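Local coordinates for putative transcriptional regulator protein, LacI family (Rhizobium etli, PDB 3MIZ) that probably binds cis-regulatory DNA as a transcriptional repressor, its periplasmic-binding-protein-like core, the part modelled here, resembling the ligand-sensing domain of LacI regulators, at residues I18-V23 / V77-R82; G130-G135 / S158-T163. One frame throughout, in Å; residues are numbered along the deposited sequence.

Contact 1: I18-V23 / V77-R82; sequences IITDYV and VTMYRR
Asp21 OD1 is gripped by two backbone N-H groups: that of Met79, 2.9 Å from N to OD1, along the syn lone pair, and that of its own neighbour Tyr22, whose N stands 2.7 Å from OD1 and above the carboxylate plane. The other oxygen, Asp21 OD2, receives NH1 of Arg82 on its anti lone pair at 2.8 Å, in a tip-to-tip salt bridge whose two planes lie only 14° apart, and also a water that in turn accepts from Tyr80 N. With CG between the backbone N and the carbonyl carbon (chi1 50°), the short Asp21 side chain swings over to the corner at Met79 and Tyr80; a bend at chi3 (55°) brings the Arg82 tip back to meet it. Before the corner, the parallel strands 15-20 and 73-78 are joined by Val77 N to Ile19 O at 2.9 Å, and Thr20 OG1, anti to its backbone N, donates to Val77 O, so the threonine hydroxyl adds a side-chain bond beside the backbone one. Selenomethionine Met79, bent at chi2 and chi3, lays CG against the Tyr22 backbone, SE by Val23 and CE near Thr20 OG1. Tyr22 and Tyr80 have nearly parallel rings, but these are slid apart and barely overlap; Tyr22 CE2 comes 3.4 Å from Tyr80 OH, and the water sits over the centre of the Tyr80 ring. So many donors around one buried carboxylate should favour its charged form, and they tie the loop after one strand to the corner after its neighbour.

Contact 2: G130-G135 / S158-T163; sequences GHRRIG and SEFGLT
Arg132 sets CG anti to the carbonyl carbon and then bends once, at chi2 (-75°), so that the guanidinium ends beside Phe160. Phe160 meets it with CG anti to its backbone N (chi1 -179°), which sends the ring out from the last turn of helix 144-160. The ring comes edge-on, its CZ over the centre of one guanidinium face and 3.8 Å from Arg132 CZ, with the planes 67° apart; this is not a flat cation-pi stack, for the charge lies at the ring's rim. Arg132 NH1 donates to His131 O at 3.0 Å, from well above that carbonyl's plane, and also to Leu127 O of helix 115-127, which fixes the guanidinium's rotation. Gly161, with positive phi, takes the chain out of the helix in a conformation where a CB would collide with the preceding carbonyl O. Just beyond it, Leu162 is directed toward the other segment, and its two methyls make the contact: CD1 reaches Arg132 O at 3.3 Å, while CD2 lies 3.8 Å from the aliphatic CD of Arg132. Leucine suits this buried spot, since it also packs on Leu127 and Thr157. No hydrogen bond joins the two segments; van der Waals packing holds the helix end to the loop before strand 134-138, methyls covering Arg132 O and the ring edge meeting the guanidinium face, where charge attraction probably adds little.

In the fold
Contact 1 comes first along the chain and closes before contact 2 opens; their centres are 35 Å apart, their nearest atoms about 18 Å, on opposite sides of the chain's centre. Their main strands belong to different sheets. Contact 1 joins neighbouring central strands, 15-20 and 73-78, of the four-stranded parallel sheet at their C-terminal ends, and segment 77-82 runs on into strand 81-83. Contact 2 lies within the beta-alpha-beta unit of strand 134-138, helix 144-160 and strand 167-174, at the N-terminal end of its first strand. In the two-lobed periplasmic-binding-protein fold, contact 1 thus probably faces the ligand cleft between lobes, whereas contact 2 sits at the outer end of the other lobe.

Contact 1: I18-V23 / V77-R82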
# COMPACT_ATOMS: atom_id res chain seq x y z
N ILE A 18 -3.27 -18.99 -3.18
CA ILE A 18 -3.67 -18.05 -2.14
C ILE A 18 -5.02 -17.49 -2.53
O ILE A 18 -5.18 -16.95 -3.62
CB ILE A 18 -2.71 -16.85 -2.02
CG1 ILE A 18 -1.32 -17.31 -1.60
CG2 ILE A 18 -3.28 -15.84 -1.00
CD1 ILE A 18 -0.32 -16.15 -1.47
N ILE A 19 -6.00 -17.63 -1.66
CA ILE A 19 -7.31 -17.06 -1.96
C ILE A 19 -7.43 -15.88 -1.02
O ILE A 19 -7.47 -16.04 0.20
CB ILE A 19 -8.45 -18.07 -1.70
CG1 ILE A 19 -8.32 -19.24 -2.69
CG2 ILE A 19 -9.81 -17.38 -1.84
CD1 ILE A 19 -9.43 -20.27 -2.60
N THR A 20 -7.44 -14.68 -1.58
CA THR A 20 -7.55 -13.49 -0.76
C THR A 20 -8.84 -12.75 -1.09
O THR A 20 -9.44 -12.99 -2.13
CB THR A 20 -6.39 -12.55 -0.98
OG1 THR A 20 -6.51 -11.45 -0.07
CG2 THR A 20 -6.38 -12.02 -2.42
N ASP A 21 -9.25 -11.85 -0.21
CA ASP A 21 -10.47 -11.10 -0.45
C ASP A 21 -10.33 -9.70 -1.07
O ASP A 21 -10.72 -9.49 -2.22
CB ASP A 21 -11.32 -11.01 0.83
CG ASP A 21 -10.52 -10.54 2.06
OD1 ASP A 21 -9.36 -10.11 1.92
OD2 ASP A 21 -11.09 -10.60 3.17
N TYR A 22 -9.75 -8.76 -0.34
CA TYR A 22 -9.67 -7.39 -0.84
C TYR A 22 -8.29 -6.84 -1.17
O TYR A 22 -8.03 -5.66 -0.94
CB TYR A 22 -10.34 -6.46 0.17
CG TYR A 22 -11.73 -6.92 0.56
CD1 TYR A 22 -12.80 -6.80 -0.32
CD2 TYR A 22 -11.96 -7.50 1.81
CE1 TYR A 22 -14.07 -7.25 0.02
CE2 TYR A 22 -13.23 -7.95 2.16
CZ TYR A 22 -14.28 -7.82 1.26
OH TYR A 22 -15.53 -8.28 1.60
N VAL A 23 -7.43 -7.67 -1.74
CA VAL A 23 -6.08 -7.24 -2.07
C VAL A 23 -6.01 -6.12 -3.11
O VAL A 23 -5.09 -5.30 -3.08
CB VAL A 23 -5.23 -8.45 -2.57
CG1 VAL A 23 -5.64 -8.84 -3.98
CG2 VAL A 23 -3.75 -8.12 -2.51
N VAL A 77 -6.27 -16.13 2.87
CA VAL A 77 -5.79 -14.91 3.52
C VAL A 77 -6.74 -13.73 3.39
O VAL A 77 -7.18 -13.37 2.29
CB VAL A 77 -4.42 -14.51 2.91
CG1 VAL A 77 -3.85 -13.30 3.64
CG2 VAL A 77 -3.47 -15.69 2.96
N THR A 78 -7.06 -13.11 4.52
CA THR A 78 -7.92 -11.94 4.49
C THR A 78 -7.05 -10.70 4.68
O THR A 78 -6.04 -10.74 5.38
CB THR A 78 -9.00 -12.02 5.59
OG1 THR A 78 -8.39 -12.27 6.86
CG2 THR A 78 -9.98 -13.16 5.28
N MSE A 79 -7.44 -9.59 4.04
CA MSE A 79 -6.67 -8.35 4.16
C MSE A 79 -6.69 -7.81 5.59
O MSE A 79 -5.70 -7.26 6.07
CB MSE A 79 -7.22 -7.31 3.18
CG MSE A 79 -6.87 -7.61 1.74
SE MSE A 79 -4.94 -7.66 1.48
CE MSE A 79 -4.64 -9.59 1.50
N TYR A 80 -7.83 -7.95 6.26
CA TYR A 80 -7.91 -7.52 7.65
C TYR A 80 -8.47 -8.69 8.43
O TYR A 80 -9.05 -9.62 7.86
CB TYR A 80 -8.78 -6.27 7.84
CG TYR A 80 -10.09 -6.27 7.09
CD1 TYR A 80 -10.20 -5.62 5.86
CD2 TYR A 80 -11.22 -6.89 7.62
CE1 TYR A 80 -11.41 -5.60 5.17
CE2 TYR A 80 -12.43 -6.87 6.94
CZ TYR A 80 -12.52 -6.22 5.72
OH TYR A 80 -13.72 -6.18 5.06
N ARG A 81 -8.30 -8.66 9.75
CA ARG A 81 -8.76 -9.76 10.57
C ARG A 81 -10.26 -9.99 10.48
O ARG A 81 -11.05 -9.08 10.67
CB ARG A 81 -8.33 -9.52 12.01
CG ARG A 81 -8.24 -10.77 12.82
CD ARG A 81 -7.62 -10.47 14.16
NE ARG A 81 -7.77 -11.59 15.08
CZ ARG A 81 -7.39 -11.56 16.34
NH1 ARG A 81 -6.84 -10.46 16.84
NH2 ARG A 81 -7.57 -12.62 17.11
N ARG A 82 -10.64 -11.23 10.17
CA ARG A 82 -12.05 -11.57 10.02
C ARG A 82 -12.35 -12.95 10.60
O ARG A 82 -11.45 -13.77 10.81
CB ARG A 82 -12.43 -11.62 8.53
CG ARG A 82 -12.31 -10.32 7.75
CD ARG A 82 -12.60 -10.57 6.27
NE ARG A 82 -13.89 -11.22 6.08
CZ ARG A 82 -14.27 -11.85 4.97
NH1 ARG A 82 -13.45 -11.92 3.93
NH2 ARG A 82 -15.47 -12.42 4.92
O HOH W 1 -10.28 -8.60 4.84

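Contact 2: G130-G135 / S158-T163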
# COMPACT_ATOMS: atom_id res chain seq x y z
N GLY A 130 4.39 7.70 32.46
CA GLY A 130 3.74 8.85 33.08
C GLY A 130 2.42 9.39 32.56
O GLY A 130 1.84 10.27 33.20
N HIS A 131 1.93 8.89 31.43
CA HIS A 131 0.68 9.40 30.87
C HIS A 131 -0.54 8.92 31.64
O HIS A 131 -0.67 7.74 31.96
CB HIS A 131 0.59 9.01 29.39
CG HIS A 131 1.71 9.56 28.56
ND1 HIS A 131 1.78 10.89 28.19
CD2 HIS A 131 2.82 8.97 28.07
CE1 HIS A 131 2.89 11.09 27.51
NE2 HIS A 131 3.54 9.95 27.42
N ARG A 132 -1.44 9.85 31.93
CA ARG A 132 -2.64 9.54 32.70
C ARG A 132 -3.90 10.03 32.00
O ARG A 132 -5.00 9.55 32.30
CB ARG A 132 -2.52 10.16 34.09
CG ARG A 132 -1.27 9.71 34.86
CD ARG A 132 -1.41 8.29 35.38
NE ARG A 132 -0.27 7.86 36.19
CZ ARG A 132 0.82 7.27 35.70
NH1 ARG A 132 0.92 7.04 34.40
NH2 ARG A 132 1.80 6.90 36.52
N ARG A 133 -3.74 10.99 31.10
CA ARG A 133 -4.85 11.51 30.30
C ARG A 133 -4.50 11.02 28.90
O ARG A 133 -3.66 11.62 28.23
CB ARG A 133 -4.89 13.04 30.31
CG ARG A 133 -5.18 13.68 31.65
CD ARG A 133 -5.18 15.20 31.49
NE ARG A 133 -5.58 15.90 32.71
CZ ARG A 133 -5.62 17.23 32.82
NH1 ARG A 133 -5.30 17.99 31.79
NH2 ARG A 133 -6.00 17.79 33.96
N ILE A 134 -5.14 9.94 28.46
CA ILE A 134 -4.85 9.35 27.16
C ILE A 134 -6.00 9.43 26.17
O ILE A 134 -7.16 9.23 26.54
CB ILE A 134 -4.47 7.85 27.30
CG1 ILE A 134 -3.43 7.67 28.40
CG2 ILE A 134 -3.97 7.32 25.97
CD1 ILE A 134 -2.12 8.32 28.10
N GLY A 135 -5.68 9.71 24.91
CA GLY A 135 -6.70 9.79 23.88
C GLY A 135 -6.59 8.57 22.99
O GLY A 135 -5.52 7.97 22.87
N SER A 158 -8.11 0.54 32.78
CA SER A 158 -8.88 0.33 34.01
C SER A 158 -8.09 -0.50 35.01
O SER A 158 -8.09 -0.22 36.21
CB SER A 158 -10.22 -0.35 33.72
OG SER A 158 -11.20 0.60 33.30
N GLU A 159 -7.40 -1.53 34.51
CA GLU A 159 -6.59 -2.41 35.34
C GLU A 159 -5.47 -1.60 36.01
O GLU A 159 -5.01 -1.94 37.11
CB GLU A 159 -6.00 -3.53 34.48
CG GLU A 159 -5.13 -4.53 35.23
CD GLU A 159 -4.59 -5.63 34.32
OE1 GLU A 159 -3.90 -5.29 33.33
OE2 GLU A 159 -4.85 -6.82 34.59
N PHE A 160 -5.04 -0.54 35.35
CA PHE A 160 -3.98 0.32 35.88
C PHE A 160 -4.55 1.27 36.92
O PHE A 160 -3.88 1.59 37.91
CB PHE A 160 -3.33 1.13 34.76
CG PHE A 160 -2.20 2.01 35.24
CD1 PHE A 160 -0.95 1.48 35.52
CD2 PHE A 160 -2.40 3.37 35.43
CE1 PHE A 160 0.09 2.29 35.98
CE2 PHE A 160 -1.37 4.20 35.89
CZ PHE A 160 -0.13 3.65 36.16
N GLY A 161 -5.77 1.74 36.70
CA GLY A 161 -6.37 2.65 37.67
C GLY A 161 -7.08 3.84 37.07
O GLY A 161 -7.91 4.45 37.73
N LEU A 162 -6.75 4.18 35.82
CA LEU A 162 -7.39 5.32 35.18
C LEU A 162 -8.88 5.06 35.01
O LEU A 162 -9.31 3.91 34.91
CB LEU A 162 -6.76 5.60 33.81
CG LEU A 162 -5.27 5.92 33.77
CD1 LEU A 162 -4.87 6.26 32.34
CD2 LEU A 162 -4.95 7.08 34.71
N THR A 163 -9.66 6.13 34.96
CA THR A 163 -11.10 6.01 34.79
C THR A 163 -11.49 6.53 33.42
O THR A 163 -10.75 7.29 32.81
CB THR A 163 -11.87 6.83 35.85
OG1 THR A 163 -11.74 8.23 35.56
CG2 THR A 163 -11.32 6.55 37.24